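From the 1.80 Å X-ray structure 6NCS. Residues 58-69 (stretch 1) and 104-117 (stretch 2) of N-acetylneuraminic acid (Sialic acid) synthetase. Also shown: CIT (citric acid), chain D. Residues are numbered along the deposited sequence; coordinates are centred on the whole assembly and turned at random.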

ATOM      1  N   ILE A  58      10.659  10.457 -19.702  1.00 12.16           N
ATOM      2  CA  ILE A  58      11.844  11.063 -19.104  1.00 13.66           C
ATOM      3  C   ILE A  58      11.635  12.575 -19.058  1.00 12.27           C
ATOM      4  O   ILE A  58      11.139  13.179 -20.017  1.00 16.38           O
ATOM      5  N   LYS A  59      11.984  13.175 -17.917  1.00 12.71           N
ATOM      6  CA  LYS A  59      11.653  14.559 -17.613  1.00 14.09           C
ATOM      7  C   LYS A  59      12.930  15.365 -17.396  1.00 15.13           C
ATOM      8  O   LYS A  59      13.870  14.892 -16.749  1.00 15.56           O
ATOM      9  N   PHE A  60      12.956  16.584 -17.936  1.00 13.53           N
ATOM     10  CA  PHE A  60      14.079  17.508 -17.793  1.00 15.03           C
ATOM     11  C   PHE A  60      13.583  18.775 -17.089  1.00 23.26           C
ATOM     12  O   PHE A  60      12.422  18.862 -16.684  1.00 19.68           O
ATOM     13  N   GLN A  61      14.474  19.744 -16.886  1.00 15.81           N
ATOM     14  CA  GLN A  61      14.125  20.993 -16.212  1.00 18.77           C
ATOM     15  C   GLN A  61      14.485  22.168 -17.107  1.00 19.43           C
ATOM     16  O   GLN A  61      15.597  22.223 -17.640  1.00 19.57           O
ATOM     17  N   ALA A  62      13.548  23.106 -17.247  1.00 16.09           N
ATOM     18  CA  ALA A  62      13.687  24.273 -18.119  1.00 16.89           C
ATOM     19  C   ALA A  62      13.616  25.526 -17.254  1.00 20.57           C
ATOM     20  O   ALA A  62      12.538  25.894 -16.767  1.00 17.61           O
ATOM     21  N   TYR A  63      14.758  26.190 -17.059  1.00 18.55           N
ATOM     22  CA  TYR A  63      14.825  27.232 -16.044  1.00 19.39           C
ATOM     23  C   TYR A  63      15.906  28.233 -16.404  1.00 20.69           C
ATOM     24  O   TYR A  63      16.796  27.956 -17.215  1.00 20.90           O
ATOM     25  N   ASN A  64      15.811  29.400 -15.781  1.00 21.71           N
ATOM     26  CA  ASN A  64      16.899  30.366 -15.715  1.00 23.19           C
ATOM     27  C   ASN A  64      17.439  30.366 -14.289  1.00 24.83           C
ATOM     28  O   ASN A  64      16.671  30.527 -13.332  1.00 23.60           O
ATOM     29  N   SER A  65      18.754  30.165 -14.149  1.00 24.37           N
ATOM     30  CA  SER A  65      19.355  29.986 -12.827  1.00 29.18           C
ATOM     31  C   SER A  65      19.076  31.171 -11.910  1.00 33.86           C
ATOM     32  O   SER A  65      18.682  30.993 -10.750  1.00 26.02           O
ATOM     33  N   GLU A  66      19.301  32.393 -12.408  1.00 27.45           N
ATOM     34  CA  GLU A  66      19.110  33.583 -11.583  1.00 28.87           C
ATOM     35  C   GLU A  66      17.648  33.762 -11.183  1.00 35.39           C
ATOM     36  O   GLU A  66      17.347  34.162 -10.051  1.00 28.81           O
ATOM     37  N   GLU A  67      16.723  33.491 -12.104  1.00 26.98           N
ATOM     38  CA  GLU A  67      15.309  33.561 -11.762  1.00 27.73           C
ATOM     39  C   GLU A  67      14.972  32.541 -10.682  1.00 33.70           C
ATOM     40  O   GLU A  67      14.205  32.822  -9.751  1.00 30.75           O
ATOM     41  N   ARG A  68      15.569  31.360 -10.777  1.00 24.41           N
ATOM     42  CA  ARG A  68      15.194  30.257  -9.906  1.00 23.37           C
ATOM     43  C   ARG A  68      15.764  30.429  -8.502  1.00 27.71           C
ATOM     44  O   ARG A  68      15.104  30.083  -7.515  1.00 27.61           O
ATOM     45  N   PHE A  69      16.985  30.958  -8.380  1.00 27.71           N
ATOM     46  CA  PHE A  69      17.642  30.980  -7.077  1.00 27.33           C
ATOM     47  C   PHE A  69      18.015  32.361  -6.566  1.00 34.57           C
ATOM     48  O   PHE A  69      18.440  32.469  -5.411  1.00 36.88           O
ATOM     49  N   PHE A 104       9.216  15.234 -21.553  1.00 17.09           N
ATOM     50  CA  PHE A 104       8.632  16.501 -21.106  1.00 18.69           C
ATOM     51  C   PHE A 104       9.591  17.157 -20.119  1.00 13.26           C
ATOM     52  O   PHE A 104      10.718  16.701 -19.923  1.00 13.38           O
ATOM     53  N   ALA A 105       9.165  18.280 -19.550  1.00 15.89           N
ATOM     54  CA  ALA A 105      10.071  19.025 -18.694  1.00 19.01           C
ATOM     55  C   ALA A 105       9.282  19.855 -17.696  1.00 13.37           C
ATOM     56  O   ALA A 105       8.074  20.070 -17.842  1.00 16.90           O
ATOM     57  N   THR A 106       9.995  20.307 -16.677  1.00 15.37           N
ATOM     58  CA  THR A 106       9.451  21.203 -15.671  1.00 14.11           C
ATOM     59  C   THR A 106       9.864  22.616 -16.024  1.00 14.10           C
ATOM     60  O   THR A 106      11.052  22.929 -15.920  1.00 14.92           O
ATOM     61  N   PRO A 107       8.949  23.501 -16.427  1.00 14.12           N
ATOM     62  CA  PRO A 107       9.315  24.916 -16.550  1.00 14.92           C
ATOM     63  C   PRO A 107       9.323  25.579 -15.183  1.00 15.46           C
ATOM     64  O   PRO A 107       8.502  25.277 -14.315  1.00 16.75           O
ATOM     65  N   PHE A 108      10.255  26.503 -14.993  1.00 16.59           N
ATOM     66  CA  PHE A 108      10.334  27.239 -13.743  1.00 17.41           C
ATOM     67  C   PHE A 108       9.917  28.688 -13.903  1.00 22.64           C
ATOM     68  O   PHE A 108       9.903  29.425 -12.916  1.00 19.74           O
ATOM     69  N   ASP A 109       9.571  29.109 -15.117  1.00 20.84           N
ATOM     70  CA  ASP A 109       9.024  30.436 -15.346  1.00 18.76           C
ATOM     71  C   ASP A 109       8.179  30.384 -16.607  1.00 27.11           C
ATOM     72  O   ASP A 109       8.143  29.374 -17.312  1.00 20.28           O
ATOM     73  N   VAL A 110       7.503  31.490 -16.894  1.00 21.34           N
ATOM     74  CA  VAL A 110       6.558  31.537 -18.006  1.00 22.68           C
ATOM     75  C   VAL A 110       7.286  31.497 -19.351  1.00 19.34           C
ATOM     76  O   VAL A 110       6.810  30.813 -20.270  1.00 23.89           O
ATOM     77  N   PRO A 111       8.422  32.190 -19.539  1.00 23.39           N
ATOM     78  CA  PRO A 111       9.124  32.051 -20.830  1.00 25.10           C
ATOM     79  C   PRO A 111       9.504  30.620 -21.149  1.00 23.40           C
ATOM     80  O   PRO A 111       9.373  30.194 -22.305  1.00 21.45           O
ATOM     81  N   ASN A 112       9.962  29.859 -20.153  1.00 19.69           N
ATOM     82  CA  ASN A 112      10.304  28.462 -20.399  1.00 21.65           C
ATOM     83  C   ASN A 112       9.058  27.623 -20.663  1.00 21.20           C
ATOM     84  O   ASN A 112       9.082  26.721 -21.506  1.00 19.51           O
ATOM     85  N   LEU A 113       7.961  27.897 -19.954  1.00 16.67           N
ATOM     86  CA  LEU A 113       6.710  27.198 -20.234  1.00 19.16           C
ATOM     87  C   LEU A 113       6.261  27.438 -21.667  1.00 21.94           C
ATOM     88  O   LEU A 113       5.856  26.502 -22.365  1.00 18.07           O
ATOM     89  N   ASN A 114       6.294  28.701 -22.114  1.00 20.56           N
ATOM     90  CA  ASN A 114       5.896  29.010 -23.484  1.00 19.33           C
ATOM     91  C   ASN A 114       6.773  28.271 -24.484  1.00 21.09           C
ATOM     92  O   ASN A 114       6.283  27.777 -25.507  1.00 20.08           O
ATOM     93  N   MET A 115       8.075  28.185 -24.199  1.00 21.25           N
ATOM     94  CA  MET A 115       8.984  27.483 -25.096  1.00 22.56           C
ATOM     95  C   MET A 115       8.630  26.007 -25.175  1.00 25.63           C
ATOM     96  O   MET A 115       8.641  25.412 -26.257  1.00 20.80           O
ATOM     97  N   LEU A 116       8.313  25.399 -24.032  1.00 18.71           N
ATOM     98  CA  LEU A 116       7.976  23.986 -24.034  1.00 15.64           C
ATOM     99  C   LEU A 116       6.705  23.727 -24.832  1.00 17.93           C
ATOM    100  O   LEU A 116       6.635  22.761 -25.602  1.00 19.74           O
ATOM    101  N   LYS A 117       5.698  24.593 -24.693  1.00 16.20           N
ATOM    102  CA  LYS A 117       4.487  24.414 -25.488  1.00 21.11           C
ATOM    103  C   LYS A 117       4.777  24.584 -26.971  1.00 22.56           C
ATOM    104  O   LYS A 117       4.212  23.868 -27.812  1.00 21.91           O
TER

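Strands 58-62 and 104-107 pair in parallel; side chains alternate along each strand, and the register places Lys59, Gln61, Phe104 and Thr106 on one face and Phe60, Ala62, Ala105 and Pro107 on the other. On the first face, Phe104 adopts chi1 p, which brings its ring back toward the neighbouring strand and against the aliphatic part of Lys59; Lys59 CG sits 3.9 Å from the Phe104 ring centroid, almost on the ring normal. Lys59 is extended through chi1 and chi2 (both t) and then turns through two p angles. This bend carries its ammonium to the citrate, where Lys59 NZ donates to CIT O1 at 2.5 Å. Thr106, chi1 m, directs its hydroxyl to the same oxygen, with a very short Thr106 OG1 to CIT O1 distance of 2.3 Å.

Phe108, just beyond the strand, points toward stretch 1 and has the largest area covered by it. Its m rotamer lays the ring against Tyr63 (chi1 p), with Phe108 CD1 3.7 Å from Tyr63 CB, and offers one face to Arg68. The all-t Arg68 reaches across this face, its guanidinium stacked at 22° to the ring with Arg68 CZ 3.8 Å from the Phe108 centroid. Gln61 (chi1 m, chi2 t) holds the guanidinium through OE1, accepting from Arg68 NH1 (2.9 Å) and Arg68 NH2 (3.0 Å).

On the other face, Ala62 CB meets the helix at Asn112 OD1 (3.4 Å), Met115 and Leu116. Asp109 (chi1 p) caps this helix, its OD1 accepting from Asn112 N and Asn112 ND2, both at 2.9 Å, fixing the Asn112 amide (chi1 m). Water 1 accepts from Asn112 ND2 and bonds weakly to Tyr63 O. Glu67 (chi1 t, chi2 m) brings OE1 to 4.2 Å from Asp109 OD2; water 2, accepting from Asn64 N, lies near both carboxylates, and water 3 joins Glu67 OE2 to Phe108 O.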

ATOM      1  CB  ILE A  58      13.140  10.670 -19.852  1.00 12.50           C
ATOM      2  CG1 ILE A  58      14.372  11.253 -19.159  1.00 13.06           C
ATOM      3  CG2 ILE A  58      13.078  11.066 -21.344  1.00 15.82           C
ATOM      4  CD1 ILE A  58      15.691  10.649 -19.618  1.00 15.96           C
ATOM      5  CB  LYS A  59      10.764  14.640 -16.362  1.00 13.34           C
ATOM      6  CG  LYS A  59      10.128  16.000 -16.139  1.00 18.07           C
ATOM      7  CD  LYS A  59       9.379  16.041 -14.807  1.00 17.17           C
ATOM      8  CE  LYS A  59      10.363  16.212 -13.675  1.00 23.39           C
ATOM      9  NZ  LYS A  59      11.270  17.348 -14.058  1.00 29.35           N
ATOM     10  CB  PHE A  60      14.721  17.784 -19.169  1.00 14.09           C
ATOM     11  CG  PHE A  60      15.442  16.582 -19.749  1.00 14.07           C
ATOM     12  CD1 PHE A  60      16.801  16.403 -19.539  1.00 16.40           C
ATOM     13  CD2 PHE A  60      14.750  15.618 -20.473  1.00 21.82           C
ATOM     14  CE1 PHE A  60      17.470  15.283 -20.050  1.00 19.28           C
ATOM     15  CE2 PHE A  60      15.404  14.497 -20.989  1.00 16.70           C
ATOM     16  CZ  PHE A  60      16.767  14.333 -20.781  1.00 19.39           C
ATOM     17  CB  GLN A  61      14.835  21.135 -14.859  1.00 16.51           C
ATOM     18  CG  GLN A  61      14.366  20.084 -13.848  1.00 16.88           C
ATOM     19  CD  GLN A  61      15.057  20.184 -12.503  1.00 20.70           C
ATOM     20  OE1 GLN A  61      15.691  21.185 -12.180  1.00 21.65           O
ATOM     21  NE2 GLN A  61      14.951  19.117 -11.713  1.00 20.03           N
ATOM     22  CB  ALA A  62      12.596  24.279 -19.192  1.00 17.23           C
ATOM     23  CB  TYR A  63      15.129  26.645 -14.655  1.00 19.13           C
ATOM     24  CG  TYR A  63      16.482  25.979 -14.636  1.00 21.88           C
ATOM     25  CD1 TYR A  63      16.655  24.709 -15.171  1.00 20.90           C
ATOM     26  CD2 TYR A  63      17.596  26.635 -14.126  1.00 20.94           C
ATOM     27  CE1 TYR A  63      17.907  24.112 -15.198  1.00 18.83           C
ATOM     28  CE2 TYR A  63      18.845  26.044 -14.144  1.00 22.67           C
ATOM     29  CZ  TYR A  63      18.990  24.781 -14.676  1.00 19.92           C
ATOM     30  OH  TYR A  63      20.233  24.192 -14.699  1.00 23.09           O
ATOM     31  CB  ASN A  64      16.415  31.761 -16.117  1.00 24.28           C
ATOM     32  CG  ASN A  64      17.453  32.838 -15.855  1.00 28.56           C
ATOM     33  OD1 ASN A  64      17.405  33.528 -14.838  1.00 26.89           O
ATOM     34  ND2 ASN A  64      18.397  32.989 -16.782  1.00 33.78           N
ATOM     35  CB  SER A  65      20.863  29.771 -12.967  1.00 25.98           C
ATOM     36  OG  SER A  65      21.142  28.622 -13.752  1.00 24.86           O
ATOM     37  CB  GLU A  66      19.618  34.819 -12.324  1.00 30.49           C
ATOM     38  CG  GLU A  66      21.134  34.906 -12.422  1.00 37.37           C
ATOM     39  CD  GLU A  66      21.705  34.169 -13.621  1.00 39.80           C
ATOM     40  OE1 GLU A  66      20.943  33.482 -14.338  1.00 32.48           O
ATOM     41  OE2 GLU A  66      22.927  34.291 -13.852  1.00 39.64           O
ATOM     42  CB  GLU A  67      14.472  33.320 -13.021  1.00 34.75           C
ATOM     43  CG  GLU A  67      13.017  33.728 -12.926  1.00 28.99           C
ATOM     44  CD  GLU A  67      12.147  32.702 -12.228  1.00 29.21           C
ATOM     45  OE1 GLU A  67      12.550  31.517 -12.129  1.00 26.30           O
ATOM     46  OE2 GLU A  67      11.044  33.090 -11.777  1.00 26.37           O
ATOM     47  CB  ARG A  68      15.668  28.950 -10.529  1.00 23.53           C
ATOM     48  CG  ARG A  68      15.295  27.700  -9.771  1.00 25.37           C
ATOM     49  CD  ARG A  68      15.744  26.498 -10.567  1.00 20.08           C
ATOM     50  NE  ARG A  68      15.519  25.230  -9.889  1.00 19.32           N
ATOM     51  CZ  ARG A  68      15.721  24.051 -10.463  1.00 19.14           C
ATOM     52  NH1 ARG A  68      16.154  23.997 -11.724  1.00 19.08           N
ATOM     53  NH2 ARG A  68      15.490  22.932  -9.791  1.00 22.16           N
ATOM     54  CB  PHE A  69      18.891  30.085  -7.095  1.00 30.72           C
ATOM     55  CG  PHE A  69      18.569  28.624  -7.175  1.00 32.21           C
ATOM     56  CD1 PHE A  69      17.948  27.986  -6.111  1.00 30.24           C
ATOM     57  CD2 PHE A  69      18.844  27.897  -8.319  1.00 24.61           C
ATOM     58  CE1 PHE A  69      17.630  26.650  -6.182  1.00 32.18           C
ATOM     59  CE2 PHE A  69      18.528  26.559  -8.400  1.00 29.26           C
ATOM     60  CZ  PHE A  69      17.919  25.929  -7.326  1.00 34.94           C
ATOM     61  CB  PHE A 104       7.197  16.336 -20.560  1.00 14.75           C
ATOM     62  CG  PHE A 104       7.063  15.606 -19.238  1.00 17.16           C
ATOM     63  CD1 PHE A 104       7.427  14.269 -19.098  1.00 17.10           C
ATOM     64  CD2 PHE A 104       6.448  16.235 -18.160  1.00 13.12           C
ATOM     65  CE1 PHE A 104       7.247  13.605 -17.878  1.00 20.41           C
ATOM     66  CE2 PHE A 104       6.249  15.570 -16.956  1.00 12.98           C
ATOM     67  CZ  PHE A 104       6.657  14.262 -16.813  1.00 15.91           C
ATOM     68  CB  ALA A 105      11.001  19.938 -19.508  1.00 21.83           C
ATOM     69  CB  THR A 106       9.994  20.833 -14.297  1.00 20.29           C
ATOM     70  OG1 THR A 106       9.619  19.488 -13.996  1.00 18.92           O
ATOM     71  CG2 THR A 106       9.458  21.771 -13.230  1.00 18.42           C
ATOM     72  CB  PRO A 107       8.204  25.494 -17.432  1.00 14.76           C
ATOM     73  CG  PRO A 107       7.001  24.700 -17.024  1.00 13.95           C
ATOM     74  CD  PRO A 107       7.538  23.274 -16.782  1.00 14.47           C
ATOM     75  CB  PHE A 108      11.750  27.147 -13.159  1.00 18.57           C
ATOM     76  CG  PHE A 108      12.051  25.811 -12.527  1.00 21.96           C
ATOM     77  CD1 PHE A 108      12.295  24.698 -13.310  1.00 21.48           C
ATOM     78  CD2 PHE A 108      12.064  25.669 -11.146  1.00 21.33           C
ATOM     79  CE1 PHE A 108      12.558  23.458 -12.727  1.00 21.53           C
ATOM     80  CE2 PHE A 108      12.328  24.429 -10.559  1.00 21.17           C
ATOM     81  CZ  PHE A 108      12.570  23.331 -11.351  1.00 22.29           C
ATOM     82  CB  ASP A 109      10.129  31.503 -15.438  1.00 20.40           C
ATOM     83  CG  ASP A 109      11.170  31.218 -16.525  1.00 30.55           C
ATOM     84  OD1 ASP A 109      10.870  30.559 -17.539  1.00 24.40           O
ATOM     85  OD2 ASP A 109      12.312  31.695 -16.363  1.00 30.00           O
ATOM     86  CB  VAL A 110       5.641  32.767 -17.884  1.00 28.58           C
ATOM     87  CG1 VAL A 110       4.869  32.999 -19.170  1.00 33.04           C
ATOM     88  CG2 VAL A 110       4.680  32.572 -16.710  1.00 27.69           C
ATOM     89  CB  PRO A 111      10.358  32.947 -20.656  1.00 31.02           C
ATOM     90  CG  PRO A 111       9.890  34.004 -19.721  1.00 27.91           C
ATOM     91  CD  PRO A 111       9.017  33.273 -18.730  1.00 23.36           C
ATOM     92  CB  ASN A 112      11.104  27.896 -19.220  1.00 18.04           C
ATOM     93  CG  ASN A 112      12.593  28.146 -19.360  1.00 21.94           C
ATOM     94  OD1 ASN A 112      13.276  27.471 -20.136  1.00 29.35           O
ATOM     95  ND2 ASN A 112      13.105  29.127 -18.627  1.00 23.17           N
ATOM     96  CB  LEU A 113       5.626  27.642 -19.245  1.00 16.55           C
ATOM     97  CG  LEU A 113       4.277  26.906 -19.248  1.00 19.94           C
ATOM     98  CD1 LEU A 113       3.637  26.993 -17.873  1.00 18.27           C
ATOM     99  CD2 LEU A 113       3.323  27.478 -20.282  1.00 21.89           C
ATOM    100  CB  ASN A 114       5.972  30.517 -23.736  1.00 21.48           C
ATOM    101  CG  ASN A 114       4.906  31.290 -22.989  1.00 27.91           C
ATOM    102  OD1 ASN A 114       3.896  30.728 -22.581  1.00 27.47           O
ATOM    103  ND2 ASN A 114       5.120  32.599 -22.823  1.00 24.30           N
ATOM    104  CB  MET A 115      10.428  27.673 -24.628  1.00 22.99           C
ATOM    105  CG  MET A 115      11.463  26.871 -25.406  1.00 27.21           C
ATOM    106  SD  MET A 115      11.745  25.193 -24.795  1.00 25.29           S
ATOM    107  CE  MET A 115      12.214  25.506 -23.085  1.00 25.20           C
ATOM    108  CB  LEU A 116       7.847  23.480 -22.599  1.00 15.23           C
ATOM    109  CG  LEU A 116       9.141  23.426 -21.775  1.00 16.17           C
ATOM    110  CD1 LEU A 116       8.827  23.066 -20.319  1.00 18.39           C
ATOM    111  CD2 LEU A 116      10.141  22.416 -22.361  1.00 16.39           C
ATOM    112  CB  LYS A 117       3.402  25.393 -25.044  1.00 23.52           C
ATOM    113  CG  LYS A 117       2.100  25.212 -25.814  1.00 31.37           C
ATOM    114  CD  LYS A 117       0.992  26.076 -25.272  1.00 36.01           C
ATOM    115  CE  LYS A 117      -0.314  25.779 -25.987  1.00 36.70           C
ATOM    116  NZ  LYS A 117      -1.387  26.698 -25.536  1.00 29.60           N
TER
HETATM  117  C1  CIT D 302      10.600  18.823 -10.835  0.89 24.56           C
HETATM  118  O1  CIT D 302      10.710  18.817 -12.069  0.89 44.09           O
HETATM  119  O2  CIT D 302       9.599  18.281 -10.328  0.89 34.52           O
HETATM  120  C2  CIT D 302      11.678  19.484 -10.009  0.89 26.57           C
HETATM  121  C3  CIT D 302      12.175  18.649  -8.824  0.89 36.10           C
HETATM  122  O7  CIT D 302      12.660  17.349  -9.271  0.89 23.65           O
HETATM  123  C4  CIT D 302      13.307  19.450  -8.199  0.89 39.93           C
HETATM  124  C5  CIT D 302      14.060  18.690  -7.132  0.89 41.45           C
HETATM  125  O3  CIT D 302      15.108  19.199  -6.678  0.89 33.14           O
HETATM  126  O4  CIT D 302      13.669  17.582  -6.682  0.89 25.75           O
HETATM  127  C6  CIT D 302      11.087  18.500  -7.765  0.89 39.21           C
HETATM  128  O5  CIT D 302      10.351  19.466  -7.468  0.89 37.03           O
HETATM  129  O6  CIT D 302      10.919  17.405  -7.168  0.89 22.70           O
HETATM  130  O   HOH W   1      15.956  30.019 -19.385  1.00 37.32           O
HETATM  131  O   HOH W   2      13.488  30.061 -14.211  1.00 25.52           O
HETATM  132  O   HOH W   3       8.756  31.635 -11.838  1.00 23.48           O